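Local coordinates for protein acetyl-CoA acetyltransferase A (Ascaris suum, PDB 6BJA) that probably catalyses, as a thiolase-family acetyl-CoA C-acetyltransferase, the transfer of acetyl groups to and from coenzyme A through an acyl-thioester intermediate on a cysteine, at residues K226-P230 against E231-A235; E192-K196 against E197-N201; L49-S52 against S53-E56; S32-D35 against L36-V40; Q143-A147 against L148-G152. All blocks are in the same frame, centred on the assembly; numbering follows the deposited sequence.

Interaction 1 alone among the five touches the bound coenzyme A, at its adenine and 3'-phosphate end. Interaction 2, the C-terminal end of helix 177-197, comes within about 7 Å of interaction 1 at the nearest atoms, and Tyr-188 of the same helix binds coenzyme A. Interaction 5 approaches from elsewhere: the side chain of Leu-148 is about 6 Å from a coenzyme A, and Gly-152 about 9 Å from the side chain of His-355, predicted to be a proton acceptor. Interactions 4 and 3 follow each other at the start of helix 33-48 and just after its end, centres about 18 Å apart, away from the annotated sites; interaction 3 lies about 45 Å from interaction 1, centre to centre.

Interaction 1: K226-P230 against E231-A235; sequences KRLIP and EKVPA. With COA (coenzyme A), chain C.
Ile-229 O accepts from Lys-232 N at 3.0 Å, and the next carbonyl, Pro-230 O, accepts from Val-233 N at 3.1 Å. These two successive i to i+3 bonds wind residues 230-232 into a short 3-10 turn. In both, the donor stands well above the carbonyl plane, 44° out of it for Ile-229 O, as expected where so tight a coil tips the carbonyls.

Lys-232 carries the polar chemistry. Its CG lies anti to the backbone N (chi1 -158°) and the chain runs on extended, side by side with Ile-229, until NZ reaches coenzyme A. There NZ makes three hydrogen bonds: to ribose O2B and phosphate O8A at 2.7 Å each, and to the bridging O3B at 3.1 Å. One ammonium group thus ties the ribose to its 3'-phosphate and would offset part of the phosphate charge. The adenine is met by apolar atoms: Leu-228 CD1 comes to 3.5 Å from N1A, and Val-233 CG2 touches that same methyl at 3.8 Å. Ile-229 O adds a close approach to adenine C2A, 3.2 Å.

Val-233, the buried member, packs on Asp-181 and Ile-185 of helix 177-197, and Leu-228 on Tyr-188 of that helix, while Lys-232 holds the nucleotide, all within the loop joining strands 218-219 and 257-267.

Interaction 2: E192-K196 against E197-N201; sequences EHAWK and EGAFN
Trp-195 and Phe-200 form the main aromatic contact. Phe-200 brings CD2 over one face of the indole, 3.3 Å from Trp-195 NE1, but the planes of the five-membered ring and the phenyl ring meet at 45°, an oblique pairing. Phe-200 CB lies over the six-membered ring, 4.1 Å from its centroid, and thereby adds a CH-pi contact. A second CH-pi contact involves the exposed His-193: Glu-197 CG sits over its ring, 3.9 Å from the centroid. Tyr-225 also stacks on Trp-195, and Arg-18 makes a cation-pi contact with Phe-200.

Apolar packing centres on Ala-194, whose CB touches Phe-200 CE2 at 3.6 Å and, less closely, Ala-199 CB.

Backbone bonds define the end of helix 177-197. Ala-199 N bonds back to Ala-194 O at 2.9 Å and Gly-198 N to Trp-195 O at 3.3 Å, while Gly-198 takes positive phi (77°): a Schellman motif. A type I turn from Gly-198 to Asn-201 follows directly, carrying Phe-200 back toward the helix it has just left.

Charged and polar side chains lie toward the periphery. Lys-196 NZ and Glu-197 OE2 form a salt bridge at 3.3 Å whose hydrogen bond is weak; the two chains run side by side, and Glu-197 bends at chi2 (-66°) to present its carboxylate. Trp-195 NE1 gives its hydrogen to Asp-222 OD2 in the loop beyond.

Interaction 3: L49-S52 against S53-E56; sequences LLPS and SAIE
Pro-51 O receives Ala-54 N at 2.9 Å, and Ser-52 O receives Ile-55 N at 3.2 Å, both with N-H...O angles near 162°. The donors stand above the carbonyl planes, 61° out in the case of Ser-52 O, which fits the 3-10 coiling of residues 52-54.

Side chains gather round this turn. The Ser-53 hydroxyl turns back toward the proline ring, lying between the backbone N and the carbonyl carbon (chi1 60°), so that OG touches Pro-51 CB and CG at 3.5 Å each. Ala-54 CB packs more loosely against Pro-51 CG, 4.2 Å away, and against Leu-50 CB. Ile-55 lays its CG1 branch beside Ser-52 O at 3.6 Å.

Beyond, Ser-52 OG is hydrogen-bonded to Glu-81 O. Ile-55 packs between Ile-45 of helix 33-48 and Ile-116 and Val-118 of strand 116-124, and Leu-50 and Ala-54 also reach Ile-116. The turn thus links helix 33-48 to strand 57-61.

Chemically, the backbone bonds hold the turn, the Ser-53 hydroxyl touches Pro-51 ring carbons without a hydrogen bond between them, and the apolar side chains of Leu-50, Ala-54 and Ile-55 pack against Ile-116.

Interaction 4: S32-D35 against L36-V40; sequences SAVD and LGIVV
Leu-36 N bonds to Ser-32 O at 3.0 Å, the first of four successive i to i+4 bonds; Gly-37 to Ala-33, Ile-38 to Val-34 and Val-39 to Asp-35 complete the set. The donors of the first and third lie nearly along the C=O axis.

The buried side, with Leu-36, Gly-37 and Val-40, faces the fold. Leu-36, CG anti to its carbonyl carbon (chi1 -60°), rests CG against Ser-32 O at 3.5 Å and continues to Ala-260 of strand 257-267, where Val-40 also packs. Gly-37, with no side chain, lies close to the carbonyls of the preceding turn, and Ala-33 O also accepts from Ser-122 OG.

Val-34, Ile-38 and Val-39, by contrast, are partly exposed. Val-34 CG1 and Ile-38 CD1 touch at 3.7 Å, their chains meeting at a slant, before both reach helix 72-79. Val-39 lays CG2 beside Asp-35 O, 3.4 Å away.

At the helix start, Ser-32 and Asp-35 form a capping box. Ser-32 OG accepts from Asp-35 N at 2.9 Å, and Asp-35 OD2 returns the bond by accepting from Ser-32 N at 3.0 Å, met from 35° above the carboxylate plane. Two backbone N-H groups at the beginning of helix 33-48 are thereby satisfied by side chains, and the carboxylate charge, set at the N-terminal end, would interact favourably with the helix dipole.

Interaction 5: Q143-A147 against L148-G152; sequences QLVDA and LQRDG
Asp-146 OD1 is gripped from two directions: Leu-148 N donates to it at 2.9 Å, and Arg-134 of the third subunit forms a salt bridge with it. The amide comes from 36° above the carboxylate plane. Asp-146 has its CG trans to the main-chain nitrogen (chi1 -168°), which swings the carboxylate over the start of helix 147-153. Its other oxygen, OD2, accepts from Gly-140 N of the second subunit; together these partners would offset much of the charge of the buried carboxylate.

The backbone of Asp-146 works as well. Its O accepts from Arg-150 N at 2.9 Å in an almost straight bond (173°), with a weak second bond from Gln-149 N. Ala-147 O takes Asp-151 N at 2.9 Å. A water accepts from Asp-146 N, also at 2.9 Å, and lies close to Gln-149.

Alongside, Val-145 CG1 packs on Arg-150 CB at 3.5 Å, the chains passing at a slant. Arg-150 NE then reaches Gly-67 O of the third subunit, while Asp-151 OD2 bonds Tyr-131 OH of its own chain and Gly-67 N of the third subunit.

Altogether this is an aspartate N-cap at a strand-to-helix junction, where strand 145-146 runs into helix 147-153 at the meeting of three subunits of the thiolase tetramer.

Interaction 1: K226-P230 against E231-A235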
# COMPACT_ATOMS: atom_id res chain seq x y z
N LYS A 226 15.54 -15.34 -26.82
CA LYS A 226 16.68 -16.09 -26.27
C LYS A 226 16.32 -16.95 -25.05
O LYS A 226 17.13 -17.77 -24.60
CB LYS A 226 17.81 -15.13 -25.89
CG LYS A 226 18.27 -14.28 -27.06
CD LYS A 226 19.34 -13.28 -26.63
CE LYS A 226 19.21 -11.97 -27.39
NZ LYS A 226 20.36 -11.05 -27.14
N ARG A 227 15.09 -16.80 -24.55
CA ARG A 227 14.71 -17.39 -23.27
C ARG A 227 14.03 -18.74 -23.41
O ARG A 227 13.71 -19.37 -22.40
CB ARG A 227 13.79 -16.44 -22.51
CG ARG A 227 14.46 -15.13 -22.28
CD ARG A 227 13.85 -14.29 -21.18
NE ARG A 227 14.72 -13.12 -21.06
CZ ARG A 227 14.79 -12.31 -20.02
NH1 ARG A 227 14.02 -12.49 -18.94
NH2 ARG A 227 15.64 -11.29 -20.07
N LEU A 228 13.81 -19.19 -24.64
CA LEU A 228 13.18 -20.50 -24.84
C LEU A 228 14.01 -21.61 -24.20
O LEU A 228 15.22 -21.67 -24.39
CB LEU A 228 13.01 -20.79 -26.34
CG LEU A 228 12.47 -22.18 -26.71
CD1 LEU A 228 11.02 -22.28 -26.26
CD2 LEU A 228 12.62 -22.43 -28.21
N ILE A 229 13.35 -22.47 -23.43
CA ILE A 229 13.95 -23.72 -22.95
C ILE A 229 13.17 -24.85 -23.60
O ILE A 229 12.13 -25.25 -23.08
CB ILE A 229 13.89 -23.84 -21.42
CG1 ILE A 229 14.50 -22.61 -20.74
CG2 ILE A 229 14.61 -25.10 -20.95
CD1 ILE A 229 14.11 -22.48 -19.29
N PRO A 230 13.62 -25.33 -24.77
CA PRO A 230 12.79 -26.26 -25.56
C PRO A 230 12.27 -27.47 -24.78
O PRO A 230 11.09 -27.78 -24.87
CB PRO A 230 13.74 -26.71 -26.67
CG PRO A 230 14.67 -25.56 -26.84
CD PRO A 230 14.87 -25.00 -25.47
N GLU A 231 13.13 -28.13 -24.01
CA GLU A 231 12.74 -29.39 -23.41
C GLU A 231 11.66 -29.18 -22.33
O GLU A 231 10.99 -30.14 -21.92
CB GLU A 231 13.96 -30.12 -22.83
CG GLU A 231 14.72 -29.37 -21.75
CD GLU A 231 15.79 -28.42 -22.29
OE1 GLU A 231 15.95 -28.30 -23.54
OE2 GLU A 231 16.49 -27.80 -21.46
N LYS A 232 11.47 -27.94 -21.91
CA LYS A 232 10.52 -27.59 -20.86
C LYS A 232 9.10 -27.37 -21.40
O LYS A 232 8.12 -27.46 -20.67
CB LYS A 232 11.02 -26.35 -20.14
CG LYS A 232 10.49 -26.15 -18.75
CD LYS A 232 11.35 -25.13 -18.00
CE LYS A 232 11.13 -25.24 -16.51
NZ LYS A 232 11.62 -24.03 -15.79
N VAL A 233 9.01 -27.12 -22.70
CA VAL A 233 7.75 -26.72 -23.32
C VAL A 233 6.64 -27.78 -23.16
O VAL A 233 5.53 -27.46 -22.80
CB VAL A 233 7.97 -26.40 -24.81
CG1 VAL A 233 6.64 -26.25 -25.56
CG2 VAL A 233 8.82 -25.13 -24.95
N PRO A 234 6.94 -29.06 -23.44
CA PRO A 234 5.87 -30.04 -23.24
C PRO A 234 5.62 -30.39 -21.78
O PRO A 234 4.65 -31.08 -21.47
CB PRO A 234 6.38 -31.28 -24.00
CG PRO A 234 7.85 -31.11 -24.03
CD PRO A 234 8.08 -29.64 -24.17
N ALA A 235 6.49 -29.94 -20.89
CA ALA A 235 6.37 -30.26 -19.47
C ALA A 235 5.48 -29.27 -18.74
O ALA A 235 4.99 -29.56 -17.64
CB ALA A 235 7.73 -30.30 -18.82
N1A COA C . 10.12 -22.08 -22.91
C2A COA C . 10.20 -22.96 -21.90
N3A COA C . 9.70 -22.74 -20.68
C4A COA C . 9.06 -21.59 -20.39
C5A COA C . 8.92 -20.57 -21.44
C6A COA C . 9.50 -20.89 -22.76
N6A COA C . 9.41 -20.03 -23.79
N7A COA C . 8.25 -19.54 -20.88
C8A COA C . 8.00 -19.87 -19.58
N9A COA C . 8.48 -21.11 -19.30
C1B COA C . 8.44 -21.84 -18.00
C2B COA C . 9.34 -21.15 -17.00
O2B COA C . 10.62 -21.79 -16.91
C3B COA C . 8.62 -21.23 -15.67
O3B COA C . 9.36 -22.10 -14.81
P3B COA C . 8.88 -23.50 -14.19
O7A COA C . 8.31 -24.35 -15.30
O8A COA C . 10.09 -24.19 -13.60
O9A COA C . 7.83 -23.26 -13.13
C4B COA C . 7.18 -21.61 -16.03
O4B COA C . 7.12 -21.89 -17.43
C5B COA C . 6.26 -20.43 -15.77
O5B COA C . 6.66 -19.41 -16.68
P1A COA C . 7.11 -17.93 -16.23
O1A COA C . 8.14 -17.95 -15.13
O2A COA C . 7.64 -17.16 -17.42
O3A COA C . 5.81 -17.21 -15.66
P2A COA C . 5.98 -15.95 -14.68
O4A COA C . 6.60 -16.38 -13.37
O5A COA C . 6.80 -14.86 -15.34
O6A COA C . 4.48 -15.45 -14.47
CBP COA C . 3.21 -13.84 -15.65
CCP COA C . 3.67 -15.29 -15.62
CDP COA C . 2.44 -13.59 -14.38
CEP COA C . 4.40 -12.87 -15.62
CAP COA C . 2.23 -13.64 -16.82
OAP COA C . 1.63 -12.34 -16.66
C9P COA C . 2.86 -13.76 -18.19
O9P COA C . 4.07 -13.73 -18.34
N8P COA C . 2.08 -13.91 -19.26
C7P COA C . 0.63 -13.98 -19.24
C6P COA C . 0.13 -14.51 -20.58
C5P COA C . -0.60 -13.40 -21.28
O5P COA C . -1.82 -13.30 -21.21
N4P COA C . 0.17 -12.54 -21.94
C3P COA C . -0.41 -11.37 -22.57
C2P COA C . -0.70 -11.53 -24.05
S1P COA C . -2.34 -10.88 -24.43

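Interaction 2: E192-K196 against E197-N201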
# COMPACT_ATOMS: atom_id res chain seq x y z
N GLU A 192 14.98 -16.21 -33.98
CA GLU A 192 16.41 -16.46 -33.82
C GLU A 192 17.13 -16.36 -35.17
O GLU A 192 18.20 -15.75 -35.27
CB GLU A 192 16.66 -17.84 -33.20
CG GLU A 192 18.15 -18.16 -32.98
CD GLU A 192 18.37 -19.55 -32.38
OE1 GLU A 192 17.38 -20.31 -32.24
OE2 GLU A 192 19.53 -19.87 -32.05
N HIS A 193 16.53 -16.94 -36.20
CA HIS A 193 17.09 -16.89 -37.54
C HIS A 193 17.19 -15.45 -38.05
O HIS A 193 18.20 -15.05 -38.62
CB HIS A 193 16.26 -17.73 -38.49
CG HIS A 193 16.87 -17.87 -39.84
ND1 HIS A 193 16.31 -17.30 -40.97
CD2 HIS A 193 18.01 -18.48 -40.25
CE1 HIS A 193 17.08 -17.57 -42.02
NE2 HIS A 193 18.11 -18.28 -41.60
N ALA A 194 16.13 -14.67 -37.82
CA ALA A 194 16.10 -13.30 -38.25
C ALA A 194 17.23 -12.52 -37.58
O ALA A 194 17.94 -11.76 -38.24
CB ALA A 194 14.73 -12.68 -37.92
N TRP A 195 17.42 -12.70 -36.27
CA TRP A 195 18.47 -11.96 -35.59
C TRP A 195 19.85 -12.44 -36.06
O TRP A 195 20.75 -11.62 -36.24
CB TRP A 195 18.32 -12.07 -34.06
CG TRP A 195 17.38 -11.00 -33.56
CD1 TRP A 195 16.10 -11.16 -33.13
CD2 TRP A 195 17.66 -9.61 -33.52
NE1 TRP A 195 15.56 -9.93 -32.79
CE2 TRP A 195 16.50 -8.96 -33.02
CE3 TRP A 195 18.77 -8.84 -33.84
CZ2 TRP A 195 16.44 -7.58 -32.85
CZ3 TRP A 195 18.70 -7.47 -33.66
CH2 TRP A 195 17.55 -6.86 -33.18
N LYS A 196 20.00 -13.74 -36.29
CA LYS A 196 21.30 -14.25 -36.77
C LYS A 196 21.67 -13.62 -38.12
O LYS A 196 22.84 -13.25 -38.35
CB LYS A 196 21.26 -15.79 -36.88
CG LYS A 196 22.57 -16.40 -37.42
CD LYS A 196 22.44 -17.89 -37.76
CE LYS A 196 23.73 -18.41 -38.42
NZ LYS A 196 23.46 -18.98 -39.78
N GLU A 197 20.68 -13.46 -38.99
CA GLU A 197 20.93 -12.97 -40.35
C GLU A 197 20.87 -11.45 -40.47
O GLU A 197 21.07 -10.92 -41.56
CB GLU A 197 19.91 -13.58 -41.31
CG GLU A 197 19.96 -15.11 -41.38
CD GLU A 197 21.26 -15.64 -41.96
OE1 GLU A 197 21.66 -15.19 -43.06
OE2 GLU A 197 21.88 -16.53 -41.33
N GLY A 198 20.58 -10.74 -39.37
CA GLY A 198 20.50 -9.30 -39.41
C GLY A 198 19.23 -8.74 -40.02
O GLY A 198 19.20 -7.62 -40.49
N ALA A 199 18.17 -9.54 -40.04
CA ALA A 199 16.96 -9.15 -40.74
C ALA A 199 16.20 -7.99 -40.10
O ALA A 199 15.36 -7.39 -40.75
CB ALA A 199 16.05 -10.34 -40.86
N PHE A 200 16.51 -7.69 -38.84
CA PHE A 200 15.85 -6.60 -38.14
C PHE A 200 16.71 -5.34 -38.18
O PHE A 200 16.38 -4.34 -37.53
CB PHE A 200 15.54 -6.97 -36.67
CG PHE A 200 14.44 -7.98 -36.50
CD1 PHE A 200 13.17 -7.71 -36.95
CD2 PHE A 200 14.68 -9.19 -35.88
CE1 PHE A 200 12.14 -8.63 -36.77
CE2 PHE A 200 13.65 -10.10 -35.69
CZ PHE A 200 12.40 -9.80 -36.15
N ASN A 201 17.80 -5.35 -38.95
CA ASN A 201 18.73 -4.22 -38.90
C ASN A 201 18.22 -2.95 -39.55
O ASN A 201 18.77 -1.87 -39.27
CB ASN A 201 20.06 -4.60 -39.53
CG ASN A 201 20.85 -5.55 -38.66
OD1 ASN A 201 20.46 -5.88 -37.54
ND2 ASN A 201 21.98 -6.00 -39.17

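Interaction 3: L49-S52 against S53-E56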
# COMPACT_ATOMS: atom_id res chain seq x y z
N LEU A 49 13.26 12.24 -42.88
CA LEU A 49 13.97 13.33 -43.55
C LEU A 49 13.25 14.67 -43.47
O LEU A 49 13.65 15.63 -44.12
CB LEU A 49 14.23 12.99 -45.01
CG LEU A 49 14.88 11.62 -45.22
CD1 LEU A 49 15.11 11.40 -46.69
CD2 LEU A 49 16.18 11.51 -44.43
N LEU A 50 12.19 14.73 -42.67
CA LEU A 50 11.52 15.99 -42.36
C LEU A 50 11.98 16.50 -41.01
O LEU A 50 12.27 15.73 -40.11
CB LEU A 50 10.02 15.78 -42.35
CG LEU A 50 9.36 15.30 -43.64
CD1 LEU A 50 7.90 15.02 -43.41
CD2 LEU A 50 9.55 16.32 -44.75
N PRO A 51 11.99 17.83 -40.83
CA PRO A 51 12.33 18.35 -39.51
C PRO A 51 11.22 18.11 -38.50
O PRO A 51 10.05 18.00 -38.89
CB PRO A 51 12.50 19.86 -39.76
CG PRO A 51 11.61 20.13 -40.94
CD PRO A 51 11.70 18.90 -41.79
N SER A 52 11.57 18.05 -37.22
CA SER A 52 10.54 17.86 -36.20
C SER A 52 9.49 18.98 -36.24
O SER A 52 8.35 18.78 -35.83
CB SER A 52 11.18 17.77 -34.81
OG SER A 52 11.89 18.96 -34.47
N SER A 53 9.87 20.15 -36.73
CA SER A 53 8.94 21.27 -36.84
C SER A 53 7.80 21.01 -37.79
O SER A 53 6.78 21.71 -37.72
CB SER A 53 9.68 22.53 -37.29
OG SER A 53 10.28 22.32 -38.55
N ALA A 54 7.94 20.01 -38.66
CA ALA A 54 6.91 19.70 -39.65
C ALA A 54 5.83 18.73 -39.15
O ALA A 54 4.81 18.53 -39.81
CB ALA A 54 7.54 19.13 -40.89
N ILE A 55 6.07 18.12 -37.99
CA ILE A 55 5.14 17.14 -37.45
C ILE A 55 3.94 17.85 -36.83
O ILE A 55 4.11 18.65 -35.91
CB ILE A 55 5.81 16.26 -36.38
CG1 ILE A 55 7.11 15.63 -36.90
CG2 ILE A 55 4.81 15.19 -35.90
CD1 ILE A 55 6.97 14.77 -38.14
N GLU A 56 2.74 17.56 -37.34
CA GLU A 56 1.53 18.32 -36.98
C GLU A 56 0.73 17.72 -35.82
O GLU A 56 -0.01 18.43 -35.12
CB GLU A 56 0.62 18.47 -38.20
CG GLU A 56 1.26 19.32 -39.29
CD GLU A 56 0.59 19.22 -40.66
OE1 GLU A 56 -0.34 18.42 -40.84
OE2 GLU A 56 1.01 19.95 -41.57

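Interaction 4: S32-D35 against L36-V40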
# COMPACT_ATOMS: atom_id res chain seq x y z
N SER A 32 10.88 4.76 -18.80
CA SER A 32 9.43 4.84 -18.80
C SER A 32 8.90 4.69 -20.21
O SER A 32 9.65 4.78 -21.18
CB SER A 32 8.99 6.19 -18.24
OG SER A 32 9.33 7.20 -19.17
N ALA A 33 7.59 4.47 -20.33
CA ALA A 33 6.96 4.49 -21.63
C ALA A 33 7.18 5.82 -22.36
O ALA A 33 7.28 5.86 -23.59
CB ALA A 33 5.47 4.21 -21.51
N VAL A 34 7.26 6.92 -21.61
CA VAL A 34 7.56 8.22 -22.21
C VAL A 34 8.97 8.19 -22.78
O VAL A 34 9.18 8.57 -23.94
CB VAL A 34 7.38 9.37 -21.18
CG1 VAL A 34 8.00 10.68 -21.69
CG2 VAL A 34 5.89 9.54 -20.90
N ASP A 35 9.93 7.72 -22.00
CA ASP A 35 11.32 7.63 -22.48
C ASP A 35 11.39 6.81 -23.77
O ASP A 35 12.03 7.22 -24.74
CB ASP A 35 12.23 7.00 -21.44
CG ASP A 35 12.39 7.85 -20.19
OD1 ASP A 35 12.36 9.11 -20.27
OD2 ASP A 35 12.54 7.24 -19.10
N LEU A 36 10.73 5.66 -23.81
CA LEU A 36 10.83 4.81 -24.99
C LEU A 36 10.13 5.45 -26.19
O LEU A 36 10.55 5.30 -27.33
CB LEU A 36 10.24 3.42 -24.71
CG LEU A 36 10.88 2.61 -23.58
CD1 LEU A 36 10.10 1.32 -23.36
CD2 LEU A 36 12.34 2.30 -23.93
N GLY A 37 9.04 6.15 -25.91
CA GLY A 37 8.28 6.84 -26.95
C GLY A 37 9.12 7.95 -27.57
O GLY A 37 9.08 8.17 -28.77
N ILE A 38 9.90 8.63 -26.74
CA ILE A 38 10.79 9.66 -27.26
C ILE A 38 11.87 9.04 -28.16
O ILE A 38 12.19 9.59 -29.23
CB ILE A 38 11.44 10.45 -26.11
CG1 ILE A 38 10.39 11.25 -25.35
CG2 ILE A 38 12.55 11.40 -26.63
CD1 ILE A 38 10.82 11.66 -23.95
N VAL A 39 12.42 7.90 -27.77
CA VAL A 39 13.44 7.25 -28.59
C VAL A 39 12.90 7.02 -29.98
O VAL A 39 13.56 7.40 -30.96
CB VAL A 39 13.91 5.93 -27.98
CG1 VAL A 39 14.81 5.13 -28.95
CG2 VAL A 39 14.65 6.18 -26.70
N VAL A 40 11.73 6.39 -30.10
CA VAL A 40 11.27 6.02 -31.43
C VAL A 40 10.70 7.21 -32.20
O VAL A 40 10.78 7.26 -33.43
CB VAL A 40 10.25 4.86 -31.42
CG1 VAL A 40 10.95 3.59 -30.99
CG2 VAL A 40 9.05 5.16 -30.51

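Interaction 5: Q143-A147 against L148-G152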
# COMPACT_ATOMS: atom_id res chain seq x y z
N GLN A 143 -7.33 -6.01 -1.14
CA GLN A 143 -6.36 -6.51 -2.10
C GLN A 143 -5.69 -5.35 -2.82
O GLN A 143 -6.36 -4.39 -3.22
CB GLN A 143 -7.05 -7.42 -3.12
CG GLN A 143 -6.10 -8.32 -3.88
CD GLN A 143 -5.72 -9.56 -3.08
OE1 GLN A 143 -6.56 -10.15 -2.40
NE2 GLN A 143 -4.47 -9.97 -3.18
N LEU A 144 -4.37 -5.41 -2.94
CA LEU A 144 -3.63 -4.52 -3.84
C LEU A 144 -3.80 -5.06 -5.24
O LEU A 144 -3.44 -6.20 -5.51
CB LEU A 144 -2.15 -4.47 -3.47
CG LEU A 144 -1.51 -3.16 -3.06
CD1 LEU A 144 -2.34 -2.51 -1.99
CD2 LEU A 144 -0.12 -3.47 -2.54
N VAL A 145 -4.37 -4.25 -6.12
CA VAL A 145 -4.73 -4.68 -7.46
C VAL A 145 -3.54 -4.46 -8.38
O VAL A 145 -2.91 -3.41 -8.34
CB VAL A 145 -5.93 -3.90 -7.97
CG1 VAL A 145 -6.25 -4.24 -9.42
CG2 VAL A 145 -7.13 -4.15 -7.07
N ASP A 146 -3.24 -5.47 -9.20
CA ASP A 146 -2.15 -5.39 -10.18
C ASP A 146 -2.64 -4.76 -11.48
O ASP A 146 -3.52 -5.30 -12.13
CB ASP A 146 -1.61 -6.79 -10.42
CG ASP A 146 -0.30 -6.80 -11.18
OD1 ASP A 146 -0.06 -5.86 -11.96
OD2 ASP A 146 0.50 -7.74 -10.98
N ALA A 147 -2.08 -3.61 -11.84
CA ALA A 147 -2.46 -2.93 -13.06
C ALA A 147 -2.37 -3.86 -14.27
O ALA A 147 -3.18 -3.78 -15.18
CB ALA A 147 -1.59 -1.69 -13.29
N LEU A 148 -1.35 -4.71 -14.29
CA LEU A 148 -1.16 -5.61 -15.44
C LEU A 148 -2.34 -6.53 -15.64
O LEU A 148 -2.78 -6.77 -16.76
CB LEU A 148 0.10 -6.44 -15.27
CG LEU A 148 1.44 -5.74 -15.21
CD1 LEU A 148 2.49 -6.75 -14.79
CD2 LEU A 148 1.78 -5.16 -16.56
N GLN A 149 -2.86 -7.03 -14.52
CA GLN A 149 -4.02 -7.90 -14.53
C GLN A 149 -5.29 -7.12 -14.85
O GLN A 149 -5.98 -7.38 -15.82
CB GLN A 149 -4.13 -8.56 -13.18
CG GLN A 149 -4.90 -9.83 -13.12
CD GLN A 149 -4.58 -10.58 -11.84
OE1 GLN A 149 -4.79 -10.06 -10.74
NE2 GLN A 149 -4.03 -11.79 -11.98
N ARG A 150 -5.59 -6.15 -14.00
CA ARG A 150 -6.87 -5.48 -14.07
C ARG A 150 -7.05 -4.65 -15.34
O ARG A 150 -8.12 -4.68 -15.96
CB ARG A 150 -7.04 -4.60 -12.85
CG ARG A 150 -8.25 -3.69 -12.88
CD ARG A 150 -9.55 -4.45 -12.95
NE ARG A 150 -10.66 -3.50 -12.86
CZ ARG A 150 -11.87 -3.69 -13.39
NH1 ARG A 150 -12.17 -4.78 -14.07
NH2 ARG A 150 -12.79 -2.75 -13.23
N ASP A 151 -6.02 -3.91 -15.75
CA ASP A 151 -6.15 -3.00 -16.89
C ASP A 151 -5.50 -3.54 -18.17
O ASP A 151 -5.66 -2.94 -19.24
CB ASP A 151 -5.53 -1.64 -16.52
CG ASP A 151 -6.31 -0.91 -15.41
OD1 ASP A 151 -7.49 -1.22 -15.18
OD2 ASP A 151 -5.72 0.01 -14.79
N GLY A 152 -4.77 -4.65 -18.08
CA GLY A 152 -4.06 -5.18 -19.24
C GLY A 152 -4.51 -6.54 -19.73
O GLY A 152 -4.89 -6.68 -20.90
O HOH W 1 -4.76 -7.93 -9.36